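Local coordinates for uncharacterized protein (Methanosarcina mazei, PDB 3R6A) that is of unknown function but belongs to the glyoxalase/bleomycin resistance protein/dioxygenase superfamily and assembles as a two-chain complex, at residues P19-Y24 with E44-S49; E26-P31 with S49-I54. All blocks are in the same frame, centred on the assembly; numbering follows the deposited sequence.

Interaction 1: P19-Y24 with E44-S49; sequences PALEFY and ELAQIS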
# COMPACT_ATOMS: atom_id res chain seq x y z
N PRO B 19 -20.01 4.13 -2.26
CA PRO B 19 -19.78 3.78 -3.66
C PRO B 19 -18.43 3.08 -3.88
O PRO B 19 -18.34 2.12 -4.65
CB PRO B 19 -19.86 5.13 -4.37
CG PRO B 19 -19.37 6.08 -3.34
CD PRO B 19 -20.06 5.59 -2.09
N ALA B 20 -17.40 3.56 -3.20
CA ALA B 20 -16.07 2.98 -3.33
C ALA B 20 -16.07 1.50 -2.94
O ALA B 20 -15.53 0.66 -3.67
CB ALA B 20 -15.07 3.75 -2.49
N LEU B 21 -16.66 1.17 -1.80
CA LEU B 21 -16.70 -0.23 -1.36
C LEU B 21 -17.34 -1.14 -2.40
O LEU B 21 -16.83 -2.22 -2.70
CB LEU B 21 -17.45 -0.37 -0.03
CG LEU B 21 -16.64 -0.18 1.25
CD1 LEU B 21 -17.55 -0.28 2.45
CD2 LEU B 21 -15.53 -1.23 1.33
N GLU B 22 -18.47 -0.71 -2.95
CA GLU B 22 -19.16 -1.51 -3.95
C GLU B 22 -18.19 -1.82 -5.09
O GLU B 22 -18.12 -2.96 -5.55
CB GLU B 22 -20.38 -0.76 -4.49
CG GLU B 22 -21.11 -1.47 -5.63
CD GLU B 22 -21.63 -2.84 -5.24
OE1 GLU B 22 -20.81 -3.77 -5.06
OE2 GLU B 22 -22.87 -2.99 -5.11
N PHE B 23 -17.44 -0.81 -5.53
CA PHE B 23 -16.48 -0.99 -6.61
C PHE B 23 -15.41 -2.01 -6.24
O PHE B 23 -15.14 -2.93 -7.00
CB PHE B 23 -15.82 0.34 -6.97
CG PHE B 23 -14.70 0.20 -7.97
CD1 PHE B 23 -14.97 -0.08 -9.31
CD2 PHE B 23 -13.38 0.31 -7.56
CE1 PHE B 23 -13.94 -0.24 -10.22
CE2 PHE B 23 -12.34 0.14 -8.47
CZ PHE B 23 -12.61 -0.14 -9.81
N TYR B 24 -14.78 -1.83 -5.08
CA TYR B 24 -13.73 -2.77 -4.68
C TYR B 24 -14.23 -4.18 -4.42
O TYR B 24 -13.50 -5.14 -4.63
CB TYR B 24 -12.96 -2.22 -3.48
CG TYR B 24 -12.14 -1.01 -3.88
CD1 TYR B 24 -11.03 -1.14 -4.71
CD2 TYR B 24 -12.55 0.27 -3.52
CE1 TYR B 24 -10.36 -0.02 -5.19
CE2 TYR B 24 -11.89 1.40 -4.00
CZ TYR B 24 -10.80 1.25 -4.84
OH TYR B 24 -10.18 2.36 -5.35
N GLU B 44 -13.69 7.64 8.11
CA GLU B 44 -14.22 6.29 8.23
C GLU B 44 -13.18 5.33 7.67
O GLU B 44 -12.56 5.61 6.64
CB GLU B 44 -15.52 6.14 7.42
CG GLU B 44 -16.68 7.06 7.83
CD GLU B 44 -17.14 6.84 9.26
OE1 GLU B 44 -17.09 5.69 9.75
OE2 GLU B 44 -17.57 7.83 9.90
N LEU B 45 -13.01 4.20 8.34
CA LEU B 45 -12.02 3.21 7.92
C LEU B 45 -12.65 1.86 7.58
O LEU B 45 -13.43 1.31 8.35
CB LEU B 45 -10.99 3.00 9.03
CG LEU B 45 -9.83 2.06 8.73
CD1 LEU B 45 -8.94 2.69 7.66
CD2 LEU B 45 -9.03 1.79 9.99
N ALA B 46 -12.29 1.32 6.42
CA ALA B 46 -12.78 0.01 5.99
C ALA B 46 -11.62 -0.80 5.44
O ALA B 46 -10.63 -0.24 4.96
CB ALA B 46 -13.86 0.17 4.93
N GLN B 47 -11.73 -2.12 5.51
CA GLN B 47 -10.68 -2.97 4.94
C GLN B 47 -11.32 -4.00 4.03
O GLN B 47 -12.27 -4.67 4.42
CB GLN B 47 -9.87 -3.70 6.01
CG GLN B 47 -8.70 -4.50 5.41
CD GLN B 47 -7.92 -5.30 6.44
OE1 GLN B 47 -7.79 -4.89 7.58
NE2 GLN B 47 -7.38 -6.44 6.01
N ILE B 48 -10.80 -4.11 2.81
CA ILE B 48 -11.29 -5.10 1.86
C ILE B 48 -10.02 -5.74 1.31
O ILE B 48 -9.13 -5.04 0.81
CB ILE B 48 -12.13 -4.44 0.75
CG1 ILE B 48 -12.62 -5.51 -0.23
CG2 ILE B 48 -11.34 -3.34 0.06
CD1 ILE B 48 -13.77 -5.06 -1.09
N SER B 49 -9.92 -7.06 1.42
CA SER B 49 -8.70 -7.76 1.02
C SER B 49 -7.60 -7.08 1.86
O SER B 49 -7.80 -6.87 3.05
CB SER B 49 -8.43 -7.59 -0.48
OG SER B 49 -7.28 -8.34 -0.87
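Ile-48 meets Tyr-24 through the end of its longer branch: CD1 of Ile-48 lies 3.5 Å from C of Tyr-24. The same methyl is 3.8 Å from CB of Tyr-24, so it presses on the backbone and the root of the tyrosine side chain, not on its ring. The torsions explain this reach. CG1 of Ile-48 stands anti to the backbone N (chi1 180°) and the chain stays extended beyond it, which carries CD1 straight out to the helix. The shorter branch follows more loosely, with CG2 of Ile-48 4.1 Å from CB of Tyr-24. One turn earlier in the helix, CD2 of Leu-21 reaches CB of Ala-46 at 4.2 Å, a methyl-to-methyl touch at the small residue of the strand. The segment axes run almost parallel, 8° apart, at a closest approach of 10.0 Å, with Tyr-24 and Ile-48 the nearest CA pair. From its CB the tyrosine ring turns off from the strand; CD2 of Phe-23 sits 3.7 Å above the plane of that ring, over its centre, and Tyr-24 OH bonds to Asp-109 and His-107 of the second subunit. On the strand's other face, Gln-47 NE2 donates to Ser-49 O over 3.0 Å, with the acceptor nearly in the amide plane, tying strand end to turn. Helix and strand share one beta-alpha-beta-beta-beta module, as in the glyoxalase superfamily. With no hydrogen bond between them, the contact rests on van der Waals packing, part of it methyl against a backbone carbonyl, leaving the tyrosine's polar end to the subunit interface.

Interaction 2: E26-P31 with S49-I54; sequences ELLETP and STILLI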
# COMPACT_ATOMS: atom_id res chain seq x y z
N GLU B 26 -16.44 -5.62 -6.09
CA GLU B 26 -16.57 -6.18 -7.43
C GLU B 26 -15.19 -6.46 -8.02
O GLU B 26 -14.93 -7.56 -8.53
CB GLU B 26 -17.32 -5.20 -8.33
CG GLU B 26 -18.75 -4.95 -7.89
CD GLU B 26 -19.70 -6.06 -8.29
OE1 GLU B 26 -19.41 -7.24 -7.99
OE2 GLU B 26 -20.74 -5.75 -8.92
N LEU B 27 -14.31 -5.47 -7.97
CA LEU B 27 -12.95 -5.61 -8.51
C LEU B 27 -12.18 -6.76 -7.87
O LEU B 27 -11.53 -7.55 -8.56
CB LEU B 27 -12.17 -4.31 -8.30
CG LEU B 27 -10.72 -4.31 -8.79
CD1 LEU B 27 -10.69 -4.28 -10.31
CD2 LEU B 27 -10.00 -3.10 -8.20
N LEU B 28 -12.28 -6.86 -6.55
CA LEU B 28 -11.57 -7.90 -5.81
C LEU B 28 -12.39 -9.17 -5.62
O LEU B 28 -11.95 -10.12 -4.98
CB LEU B 28 -11.15 -7.36 -4.44
CG LEU B 28 -10.27 -6.10 -4.47
CD1 LEU B 28 -10.12 -5.54 -3.07
CD2 LEU B 28 -8.92 -6.45 -5.06
N GLU B 29 -13.60 -9.18 -6.18
CA GLU B 29 -14.47 -10.34 -6.08
C GLU B 29 -14.55 -10.84 -4.64
O GLU B 29 -14.36 -12.02 -4.36
CB GLU B 29 -13.96 -11.45 -7.01
CG GLU B 29 -13.63 -10.93 -8.40
CD GLU B 29 -13.02 -11.99 -9.30
OE1 GLU B 29 -12.12 -12.73 -8.84
OE2 GLU B 29 -13.44 -12.07 -10.47
N THR B 30 -14.82 -9.91 -3.73
CA THR B 30 -14.96 -10.20 -2.31
C THR B 30 -16.22 -9.47 -1.86
O THR B 30 -16.26 -8.24 -1.86
CB THR B 30 -13.76 -9.68 -1.51
OG1 THR B 30 -12.55 -10.21 -2.06
CG2 THR B 30 -13.88 -10.12 -0.06
N PRO B 31 -17.28 -10.21 -1.48
CA PRO B 31 -18.56 -9.65 -1.04
C PRO B 31 -18.64 -9.11 0.38
O PRO B 31 -19.72 -8.75 0.86
CB PRO B 31 -19.51 -10.82 -1.25
CG PRO B 31 -18.67 -11.98 -0.85
CD PRO B 31 -17.34 -11.68 -1.52
N SER B 49 -9.92 -7.06 1.42
CA SER B 49 -8.70 -7.76 1.02
C SER B 49 -7.60 -7.08 1.86
O SER B 49 -7.80 -6.87 3.05
CB SER B 49 -8.43 -7.59 -0.48
OG SER B 49 -7.28 -8.34 -0.87
N THR B 50 -6.46 -6.75 1.25
CA THR B 50 -5.37 -6.08 1.98
C THR B 50 -5.33 -4.58 1.72
O THR B 50 -4.29 -3.93 1.84
CB THR B 50 -3.98 -6.69 1.65
OG1 THR B 50 -3.71 -6.59 0.25
CG2 THR B 50 -3.94 -8.15 2.07
N ILE B 51 -6.49 -4.03 1.37
CA ILE B 51 -6.60 -2.60 1.11
C ILE B 51 -7.34 -1.92 2.25
O ILE B 51 -8.38 -2.39 2.68
CB ILE B 51 -7.39 -2.33 -0.18
CG1 ILE B 51 -6.60 -2.84 -1.39
CG2 ILE B 51 -7.65 -0.83 -0.32
CD1 ILE B 51 -7.34 -2.68 -2.68
N LEU B 52 -6.80 -0.81 2.73
CA LEU B 52 -7.44 -0.04 3.78
C LEU B 52 -8.03 1.18 3.08
O LEU B 52 -7.29 1.97 2.49
CB LEU B 52 -6.44 0.44 4.84
CG LEU B 52 -5.94 -0.55 5.90
CD1 LEU B 52 -4.91 0.14 6.79
CD2 LEU B 52 -7.12 -1.04 6.73
N LEU B 53 -9.35 1.31 3.13
CA LEU B 53 -10.03 2.45 2.52
C LEU B 53 -10.30 3.48 3.61
O LEU B 53 -10.99 3.19 4.60
CB LEU B 53 -11.36 2.01 1.89
CG LEU B 53 -11.31 1.18 0.61
CD1 LEU B 53 -12.73 0.75 0.23
CD2 LEU B 53 -10.68 2.01 -0.52
N ILE B 54 -9.74 4.67 3.44
CA ILE B 54 -9.91 5.76 4.39
C ILE B 54 -10.75 6.83 3.70
O ILE B 54 -10.35 7.37 2.67
CB ILE B 54 -8.53 6.34 4.77
CG1 ILE B 54 -7.64 5.21 5.30
CG2 ILE B 54 -8.69 7.44 5.82
CD1 ILE B 54 -6.21 5.62 5.54
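Leu-28 sends a single methyl, CD1, onto Ser-49 of the hairpin turn and Ile-51 at the start of the following strand: it lies 3.7 Å from CB of Ser-49 and 4.0 Å from CD1 of Ile-51. This is the close part of the contact. CG of Leu-28 is anti to its carbonyl carbon (chi1 -57°), and the extended end beyond it carries CD1 across to the strand, where the leucine and isoleucine side chains meet at a slant. Ile-51 is buried, and Ile-5 and Ile-8 of the second subunit pack on Leu-28 and Ile-51 respectively, continuing the apolar surface into the dimer.

The other side is looser. Thr-30 directs its CB toward the hairpin, yet its nearest atom, OG1, stays 5.1 Å from CB of Ser-49. That OG1 turns back instead and donates to Leu-28 O over 3.0 Å, approaching from above the carbonyl plane, 62° out of it.

No hydrogen bond joins the two segments, and 140 Å² is buried in all. Positive phi at Glu-29 (48°), with the backbone bonded back to the final helical turn, identifies a Schellman motif ending helix 17-27, here packed on the 44-48/51-55 hairpin of the beta-alpha-beta-beta-beta module.

From the N terminus, strand 5-14 leads into helix 17-27, which supplies 19-24 to interaction 1 and, at its C-terminal end, 26-31 to interaction 2. The chain then passes through strand 34-35 to the hairpin. Interaction 1 closes a loop of 19 residues back to 44-49, and interaction 2 one of 17 residues to 49-54; because the segments alternate, the two loops cross. Ser-49 is common to both. Their centres are about 6 Å apart, joined by a probable hydrogen bond of 2.7 Å from Leu-53 N to Ala-46 O and by Leu-21 CD2 against Leu-53 CD1 at 3.6 Å. Together they join helix 17-27 and its exit to two neighbouring strands, beside the second subunit.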